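Local coordinates for uncharacterized protein, DUF633, LMOf2365_1472 (Listeria monocytogenes str. 4b F2365, PDB 3GNL), which is not functionally characterised but probably methylates N1 of adenine 22 in tRNA, at residues L123-N126 and Q131-E134; V155-V160 and S191-E196; K172-I175 and L181-E184. All blocks are in the same frame, centred on the assembly; numbering follows the deposited sequence.

Contact 1 (L123-N126 and Q131-E134)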
loop_
_atom_site.group_PDB
_atom_site.type_symbol
_atom_site.label_atom_id
_atom_site.label_comp_id
_atom_site.label_asym_id
_atom_site.label_seq_id
_atom_site.Cartn_x
_atom_site.Cartn_y
_atom_site.Cartn_z
ATOM N N LEU A 123 -0.166 0.140 -4.310
ATOM C CA LEU A 123 0.111 -0.608 -3.062
ATOM C C LEU A 123 -0.736 0.009 -1.957
ATOM O O LEU A 123 -0.889 1.238 -1.875
ATOM C CB LEU A 123 1.604 -0.496 -2.694
ATOM C CG LEU A 123 2.574 -0.847 -3.798
ATOM C CD1 LEU A 123 3.999 -0.668 -3.221
ATOM C CD2 LEU A 123 2.324 -2.272 -4.326
ATOM N N GLN A 124 -1.305 -0.858 -1.113
ATOM C CA GLN A 124 -2.138 -0.367 -0.024
ATOM C C GLN A 124 -1.696 -1.109 1.233
ATOM O O GLN A 124 -2.238 -2.144 1.549
ATOM C CB GLN A 124 -3.616 -0.545 -0.349
ATOM C CG GLN A 124 -4.555 0.075 0.727
ATOM C CD GLN A 124 -4.829 -0.899 1.845
ATOM O OE1 GLN A 124 -5.319 -1.983 1.590
ATOM N NE2 GLN A 124 -4.464 -0.531 3.084
ATOM N N PRO A 125 -0.712 -0.547 1.949
ATOM C CA PRO A 125 -0.226 -1.197 3.185
ATOM C C PRO A 125 -1.078 -0.831 4.402
ATOM O O PRO A 125 -1.519 0.312 4.532
ATOM C CB PRO A 125 1.166 -0.621 3.357
ATOM C CG PRO A 125 1.043 0.811 2.793
ATOM C CD PRO A 125 0.069 0.644 1.608
ATOM N N ASN A 126 -1.298 -1.815 5.253
ATOM C CA ASN A 126 -2.128 -1.658 6.455
ATOM C C ASN A 126 -1.304 -1.150 7.644
ATOM O O ASN A 126 -1.867 -0.824 8.675
ATOM C CB ASN A 126 -2.760 -2.989 6.822
ATOM C CG ASN A 126 -3.926 -3.354 5.914
ATOM O OD1 ASN A 126 -4.432 -2.531 5.141
ATOM N ND2 ASN A 126 -4.347 -4.579 6.002
ATOM N N GLN A 131 7.862 1.956 4.855
ATOM C CA GLN A 131 8.747 0.896 4.363
ATOM C C GLN A 131 8.698 0.858 2.838
ATOM O O GLN A 131 9.716 0.622 2.187
ATOM C CB GLN A 131 8.324 -0.471 4.859
ATOM C CG GLN A 131 8.551 -0.729 6.324
ATOM C CD GLN A 131 9.896 -1.342 6.555
ATOM O OE1 GLN A 131 10.726 -1.400 5.642
ATOM N NE2 GLN A 131 10.140 -1.794 7.789
ATOM N N LEU A 132 7.525 1.085 2.282
ATOM C CA LEU A 132 7.381 1.051 0.831
ATOM C C LEU A 132 7.890 2.335 0.178
ATOM O O LEU A 132 8.359 2.337 -0.974
ATOM C CB LEU A 132 5.917 0.777 0.482
ATOM C CG LEU A 132 5.449 -0.604 0.920
ATOM C CD1 LEU A 132 3.982 -0.727 0.660
ATOM C CD2 LEU A 132 6.236 -1.739 0.221
ATOM N N ARG A 133 7.844 3.461 0.890
ATOM C CA ARG A 133 8.419 4.688 0.359
ATOM C C ARG A 133 9.929 4.597 0.369
ATOM O O ARG A 133 10.561 5.099 -0.567
ATOM C CB ARG A 133 7.849 5.948 1.079
ATOM C CG ARG A 133 6.329 5.929 1.048
ATOM C CD ARG A 133 5.776 7.300 1.293
ATOM N NE ARG A 133 4.339 7.284 1.483
ATOM C CZ ARG A 133 3.721 7.112 2.648
ATOM N NH1 ARG A 133 4.419 6.998 3.792
ATOM N NH2 ARG A 133 2.389 7.085 2.689
ATOM N N GLU A 134 10.507 3.898 1.362
ATOM C CA GLU A 134 11.945 3.630 1.367
ATOM C C GLU A 134 12.294 2.730 0.216
ATOM O O GLU A 134 13.280 3.014 -0.477
ATOM C CB GLU A 134 12.424 3.019 2.687
ATOM C CG GLU A 134 13.925 3.028 2.768
ATOM C CD GLU A 134 14.410 2.828 4.162
ATOM O OE1 GLU A 134 13.947 1.872 4.835
ATOM O OE2 GLU A 134 15.248 3.662 4.580
#
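The pyrrolidine ring of Pro-125 meets one methyl group of Leu-132. Leu-132 CD1 approaches the CB-CG side of the ring and lies 3.9 Å from Pro-125 CB. It is equally close to Pro-125 CG. The setting is a Rossmann-like methyltransferase fold. Strand 120-125 is the last of its parallel strands, and helix 129-139 follows it after a short loop. The chain thus makes a beta-alpha unit, and the contact closes the helix onto one face of the sheet.

The flat groups here are the amides of Gln-124 and Asn-126. Gln-124 points away from the helix, and Asn-126 takes no part in the contact. Gln-124 NE2 donates to Asn-126 OD1 over 2.9 Å with an N-H...O angle of 166°. Asn-126 OD1 lies close to the amide plane of Gln-124, while the donor sits 18° from the carbonyl plane of Asn-126. Gln-124 OE1 accepts from Arg-11 NH1, so both ends of this amide have partners, which probably limits its rotation. Asn-126 was modelled in two conformers, and the bond described is that of the conformer given.

The contact is entirely apolar and buried, with no hydrogen bond between the two segments. Leu-123 and Pro-125 both direct their side chains at the helix, while Gln-124 between them faces the other way. Helix 101-110 adds Ile-104 and Arg-105 against Leu-132, and Leu-108 against Leu-123.

Leu-123 has its CG beside the backbone N (chi1 -52°). With the next torsion extended, CD1 runs out toward the helix. A single methyl group therefore joins both strand residues to the helix: Leu-132 CD1 touches Leu-123 CD1 at 3.9 Å and approaches Leu-123 CB at 4.1 Å.

Contact 2 (V155-V160 and S191-E196); sequences VYEIMV and SKWRHE
Glu-157 OE2 accepts a hydrogen bond from a water that links it to the indole of Trp-193. The water donates to Glu-157 OE2 over 2.8 Å and accepts from Trp-193 NE1 over 2.9 Å. It sits at the ring edge, in the indole plane. The carboxylate itself also comes to that edge, with Glu-157 OE2 4.3 Å from Trp-193 CZ2. Arg-133 NH2 makes a long, weak ion pair with the same oxygen. Glu-157 OE1 and Lys-192 NZ are 5.2 Å apart, so any attraction between them is probably modest.

The contact sets helix 187-208 against strand 154-163, the antiparallel strand next to the edge of the Rossmann-like sheet. This helix is the first of the two long C-terminal helices. Val-155 and Lys-192 make the apolar part. Val-155 CG1 lies anti to the backbone N (chi1 -180°) and touches Lys-192 CD at 3.9 Å where the two side chains cross. Lys-192 also packs on Ile-148 of edge strand 141-151.

The lysine chain is extended as far as CE and bends only at its last torsion (chi4 55°). In the modelled conformer, one of two, Lys-192 CE lies 3.3 Å above the Trp-193 plane, offset toward the rim. Phe-189 and Phe-177 meet the indole edge-to-face.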
loop_
_atom_site.group_PDB
_atom_site.type_symbol
_atom_site.label_atom_id
_atom_site.label_comp_id
_atom_site.label_asym_id
_atom_site.label_seq_id
_atom_site.Cartn_x
_atom_site.Cartn_y
_atom_site.Cartn_z
ATOM N N VAL A 155 -7.857 4.209 9.216
ATOM C CA VAL A 155 -7.269 5.062 8.149
ATOM C C VAL A 155 -6.386 4.200 7.234
ATOM O O VAL A 155 -5.531 3.476 7.722
ATOM C CB VAL A 155 -6.492 6.279 8.729
ATOM C CG1 VAL A 155 -5.895 7.151 7.607
ATOM C CG2 VAL A 155 -7.433 7.143 9.500
ATOM N N TYR A 156 -6.560 4.319 5.909
ATOM C CA TYR A 156 -5.792 3.542 4.956
ATOM C C TYR A 156 -5.088 4.483 4.000
ATOM O O TYR A 156 -5.681 5.433 3.481
ATOM C CB TYR A 156 -6.715 2.671 4.098
ATOM C CG TYR A 156 -7.486 1.658 4.877
ATOM C CD1 TYR A 156 -6.862 0.494 5.308
ATOM C CD2 TYR A 156 -8.822 1.884 5.206
ATOM C CE1 TYR A 156 -7.558 -0.462 6.083
ATOM C CE2 TYR A 156 -9.552 0.931 5.984
ATOM C CZ TYR A 156 -8.895 -0.230 6.395
ATOM O OH TYR A 156 -9.568 -1.196 7.160
ATOM N N GLU A 157 -3.851 4.155 3.693
ATOM C CA GLU A 157 -3.059 4.877 2.691
ATOM C C GLU A 157 -2.871 4.005 1.458
ATOM O O GLU A 157 -2.708 2.773 1.569
ATOM C CB GLU A 157 -1.683 5.244 3.257
ATOM C CG GLU A 157 -1.693 6.294 4.396
ATOM C CD GLU A 157 -0.471 6.143 5.280
ATOM O OE1 GLU A 157 -0.293 5.070 5.940
ATOM O OE2 GLU A 157 0.303 7.090 5.324
ATOM N N ILE A 158 -2.892 4.669 0.299
ATOM C CA ILE A 158 -2.681 3.999 -1.020
ATOM C C ILE A 158 -1.588 4.790 -1.723
ATOM O O ILE A 158 -1.519 6.016 -1.616
ATOM C CB ILE A 158 -3.976 4.028 -1.859
ATOM C CG1 ILE A 158 -5.064 3.236 -1.099
ATOM C CG2 ILE A 158 -3.733 3.436 -3.289
ATOM C CD1 ILE A 158 -6.426 3.501 -1.605
HETATM N N MSE A 159 -0.689 4.091 -2.395
HETATM C CA MSE A 159 0.344 4.785 -3.161
HETATM C C MSE A 159 0.449 4.140 -4.541
HETATM O O MSE A 159 0.318 2.927 -4.688
HETATM C CB MSE A 159 1.699 4.747 -2.445
HETATM C CG MSE A 159 2.357 3.420 -2.322
HETATM SE SE MSE A 159 4.091 3.664 -1.360
HETATM C CE MSE A 159 3.322 3.803 0.421
ATOM N N VAL A 160 0.727 4.970 -5.538
ATOM C CA VAL A 160 0.858 4.462 -6.905
ATOM C C VAL A 160 2.238 4.815 -7.357
ATOM O O VAL A 160 2.676 5.958 -7.125
ATOM C CB VAL A 160 -0.170 5.114 -7.802
ATOM C CG1 VAL A 160 -0.035 4.549 -9.245
ATOM C CG2 VAL A 160 -1.597 4.912 -7.230
ATOM N N SER A 191 -5.884 15.004 10.626
ATOM C CA SER A 191 -6.439 14.425 11.857
ATOM C C SER A 191 -5.661 13.170 12.277
ATOM O O SER A 191 -5.391 12.964 13.479
ATOM C CB SER A 191 -7.937 14.207 11.720
ATOM O OG SER A 191 -8.236 13.166 10.849
ATOM N N LYS A 192 -5.298 12.332 11.305
ATOM C CA LYS A 192 -4.519 11.115 11.593
ATOM C C LYS A 192 -3.207 11.472 12.292
ATOM O O LYS A 192 -2.872 10.916 13.338
ATOM C CB LYS A 192 -4.215 10.310 10.308
ATOM C CG LYS A 192 -3.163 9.194 10.553
ATOM C CD LYS A 192 -2.602 8.530 9.281
ATOM C CE LYS A 192 -1.476 7.544 9.651
ATOM N NZ LYS A 192 -1.888 6.534 10.649
ATOM N N TRP A 193 -2.458 12.409 11.725
ATOM C CA TRP A 193 -1.130 12.687 12.269
ATOM C C TRP A 193 -1.152 13.476 13.589
ATOM O O TRP A 193 -0.300 13.249 14.451
ATOM C CB TRP A 193 -0.203 13.295 11.201
ATOM C CG TRP A 193 0.071 12.240 10.183
ATOM C CD1 TRP A 193 -0.331 12.249 8.882
ATOM C CD2 TRP A 193 0.784 11.012 10.395
ATOM N NE1 TRP A 193 0.086 11.095 8.270
ATOM C CE2 TRP A 193 0.795 10.329 9.166
ATOM C CE3 TRP A 193 1.413 10.415 11.512
ATOM C CZ2 TRP A 193 1.393 9.067 9.009
ATOM C CZ3 TRP A 193 2.016 9.177 11.363
ATOM C CH2 TRP A 193 2.002 8.516 10.117
ATOM N N ARG A 194 -2.138 14.352 13.766
ATOM C CA ARG A 194 -2.281 15.007 15.067
ATOM C C ARG A 194 -2.652 13.970 16.141
ATOM O O ARG A 194 -2.160 14.037 17.269
ATOM C CB ARG A 194 -3.320 16.136 15.006
ATOM C CG ARG A 194 -3.488 16.877 16.335
ATOM C CD ARG A 194 -2.210 17.672 16.637
ATOM N NE ARG A 194 -1.380 16.983 17.610
ATOM C CZ ARG A 194 -0.138 17.320 17.914
ATOM N NH1 ARG A 194 0.517 16.651 18.858
ATOM N NH2 ARG A 194 0.449 18.323 17.280
ATOM N N HIS A 195 -3.493 13.001 15.770
ATOM C CA HIS A 195 -3.863 11.901 16.689
ATOM C C HIS A 195 -2.654 11.116 17.117
ATOM O O HIS A 195 -2.451 10.863 18.315
ATOM C CB HIS A 195 -4.899 11.003 16.028
ATOM C CG HIS A 195 -5.334 9.842 16.851
ATOM N ND1 HIS A 195 -6.254 9.983 17.868
ATOM C CD2 HIS A 195 -5.093 8.516 16.742
ATOM C CE1 HIS A 195 -6.505 8.805 18.403
ATOM N NE2 HIS A 195 -5.839 7.891 17.726
ATOM N N GLU A 196 -1.824 10.719 16.147
ATOM C CA GLU A 196 -0.648 9.920 16.499
ATOM C C GLU A 196 0.327 10.706 17.354
ATOM O O GLU A 196 0.907 10.146 18.288
ATOM C CB GLU A 196 0.038 9.307 15.241
ATOM C CG GLU A 196 -0.877 8.333 14.397
ATOM C CD GLU A 196 -1.750 7.336 15.190
ATOM O OE1 GLU A 196 -1.391 6.925 16.294
ATOM O OE2 GLU A 196 -2.800 6.941 14.688
HETATM O O HOH W 1 0.418 9.855 5.676
#

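Contact 3 (K172-I175 and L181-E184)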
loop_
_atom_site.group_PDB
_atom_site.type_symbol
_atom_site.label_atom_id
_atom_site.label_comp_id
_atom_site.label_asym_id
_atom_site.label_seq_id
_atom_site.Cartn_x
_atom_site.Cartn_y
_atom_site.Cartn_z
ATOM N N LYS A 172 12.954 12.895 4.440
ATOM C CA LYS A 172 12.453 11.984 5.463
ATOM C C LYS A 172 10.952 12.231 5.694
ATOM O O LYS A 172 10.221 11.281 5.985
ATOM C CB LYS A 172 13.273 12.104 6.767
ATOM C CG LYS A 172 13.286 13.434 7.408
ATOM C CD LYS A 172 14.282 13.486 8.633
ATOM C CE LYS A 172 14.277 14.944 9.231
ATOM N NZ LYS A 172 14.713 15.081 10.689
ATOM N N GLN A 173 10.507 13.473 5.538
ATOM C CA GLN A 173 9.078 13.776 5.660
ATOM C C GLN A 173 8.298 13.085 4.547
ATOM O O GLN A 173 7.230 12.502 4.778
ATOM C CB GLN A 173 8.802 15.278 5.616
ATOM C CG GLN A 173 9.365 16.068 6.817
ATOM C CD GLN A 173 10.818 16.518 6.652
ATOM O OE1 GLN A 173 11.590 16.036 5.805
ATOM N NE2 GLN A 173 11.208 17.472 7.505
ATOM N N GLU A 174 8.822 13.123 3.323
ATOM C CA GLU A 174 8.133 12.445 2.218
ATOM C C GLU A 174 8.054 10.945 2.470
ATOM O O GLU A 174 7.038 10.303 2.160
ATOM C CB GLU A 174 8.812 12.783 0.883
ATOM C CG GLU A 174 8.625 14.219 0.500
ATOM C CD GLU A 174 9.421 14.618 -0.749
ATOM O OE1 GLU A 174 10.570 14.192 -0.878
ATOM O OE2 GLU A 174 8.831 15.335 -1.586
ATOM N N ILE A 175 9.114 10.321 2.980
ATOM C CA ILE A 175 9.050 8.886 3.315
ATOM C C ILE A 175 8.002 8.592 4.418
ATOM O O ILE A 175 7.258 7.605 4.343
ATOM C CB ILE A 175 10.442 8.358 3.673
ATOM C CG1 ILE A 175 11.212 8.124 2.359
ATOM C CG2 ILE A 175 10.433 7.055 4.428
ATOM C CD1 ILE A 175 12.659 7.902 2.566
ATOM N N LEU A 181 0.660 13.042 -0.289
ATOM C CA LEU A 181 -0.221 13.288 0.834
ATOM C C LEU A 181 0.176 14.548 1.588
ATOM O O LEU A 181 -0.679 15.308 2.072
ATOM C CB LEU A 181 -0.216 12.099 1.813
ATOM C CG LEU A 181 -0.740 10.765 1.228
ATOM C CD1 LEU A 181 -0.653 9.687 2.310
ATOM C CD2 LEU A 181 -2.150 10.850 0.694
ATOM N N LEU A 182 1.474 14.783 1.674
ATOM C CA LEU A 182 1.835 15.981 2.444
ATOM C C LEU A 182 1.631 17.301 1.682
ATOM O O LEU A 182 1.513 18.336 2.310
ATOM C CB LEU A 182 3.218 15.851 3.080
ATOM C CG LEU A 182 4.434 15.919 2.190
ATOM C CD1 LEU A 182 4.839 17.396 1.943
ATOM C CD2 LEU A 182 5.555 15.174 2.896
ATOM N N LYS A 183 1.592 17.253 0.353
ATOM C CA LYS A 183 1.171 18.415 -0.449
ATOM C C LYS A 183 -0.337 18.698 -0.317
ATOM O O LYS A 183 -0.768 19.842 -0.179
ATOM C CB LYS A 183 1.551 18.254 -1.926
ATOM C CG LYS A 183 3.043 18.311 -2.241
ATOM C CD LYS A 183 3.231 18.759 -3.699
ATOM C CE LYS A 183 4.422 18.083 -4.374
ATOM N NZ LYS A 183 4.152 17.859 -5.833
ATOM N N GLU A 184 -1.123 17.633 -0.344
ATOM C CA GLU A 184 -2.566 17.695 -0.283
ATOM C C GLU A 184 -3.073 18.182 1.082
ATOM O O GLU A 184 -4.012 18.977 1.145
ATOM C CB GLU A 184 -3.119 16.316 -0.586
ATOM C CG GLU A 184 -4.629 16.271 -0.582
ATOM C CD GLU A 184 -5.234 14.845 -0.606
ATOM O OE1 GLU A 184 -4.587 13.829 -0.178
ATOM O OE2 GLU A 184 -6.412 14.756 -1.050
#
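A chi1 of 72° places CG of Leu-182 between its own backbone N and carbonyl carbon. With chi2 at 85° for CD1, the other methyl, CD2, lies roughly anti to CA and reaches the backbone of helix 172-177. There it touches Gln-173 and Glu-174 together. Leu-182 CD2 lies 3.7 Å from the carbonyl oxygen Gln-173 O and 3.8 Å from Glu-174 CA. The side chains add looser contacts. Glu-174 CG is 4.0 Å from Leu-182 CD2, and Gln-173 CB is 4.2 Å from the same methyl group.

Of the two polar side chains, it is the carbons near the backbone that touch Leu-182. Gln-173 sets off toward Leu-182, but its amide leads away. Gln-173 NE2 donates to Asp-233, and Glu-174 OE1 accepts from the backbone N of Thr-171, the residue just before the helix. A side chain at the third helical position bonded to this N-H is one half of a capping box, and it holds the carboxylate near the first turn. The other carboxylate oxygen, Glu-174 OE2, is 6.8 Å from Lys-183 NZ, too far for a salt bridge.

The contact is small and lies near the surface. No hydrogen bond joins the two segments. Helices 172-177 and 179-184 are short and separated by one residue, and Leu-182 packs back on the start of the first helix.

Both helices lie between the sheet domain and the C-terminal helices. Phe-189 of helix 187-208 packs on Leu-181 and Leu-182, and Leu-230 and Val-234 of helix 215-235 pack on Gln-173. On the sheet-domain side, Ile-175 rests on Trp-130 and Glu-137 of helix 129-139, and Leu-181 N donates to Glu-146 OE1 of strand 141-151.

In the fold
Contact 1 comes first along the chain. Both segments of contact 3 lie in the chain between the two segments of contact 2. The centres of contacts 1 and 2 lie about 12 Å apart. They share the sheet, because strands 120-125 and 154-163 are neighbours in it, and Leu-123 N probably bonds to Met-159 O. Contact 3 is about 13 Å from the centre of contact 1 and about 11 Å from that of contact 2. Arg-133 of helix 129-139 reaches it through a probable hydrogen bond to Ile-175 O. Together the contacts run from the core of the probable methyltransferase domain, through two short helices, to its long C-terminal helices.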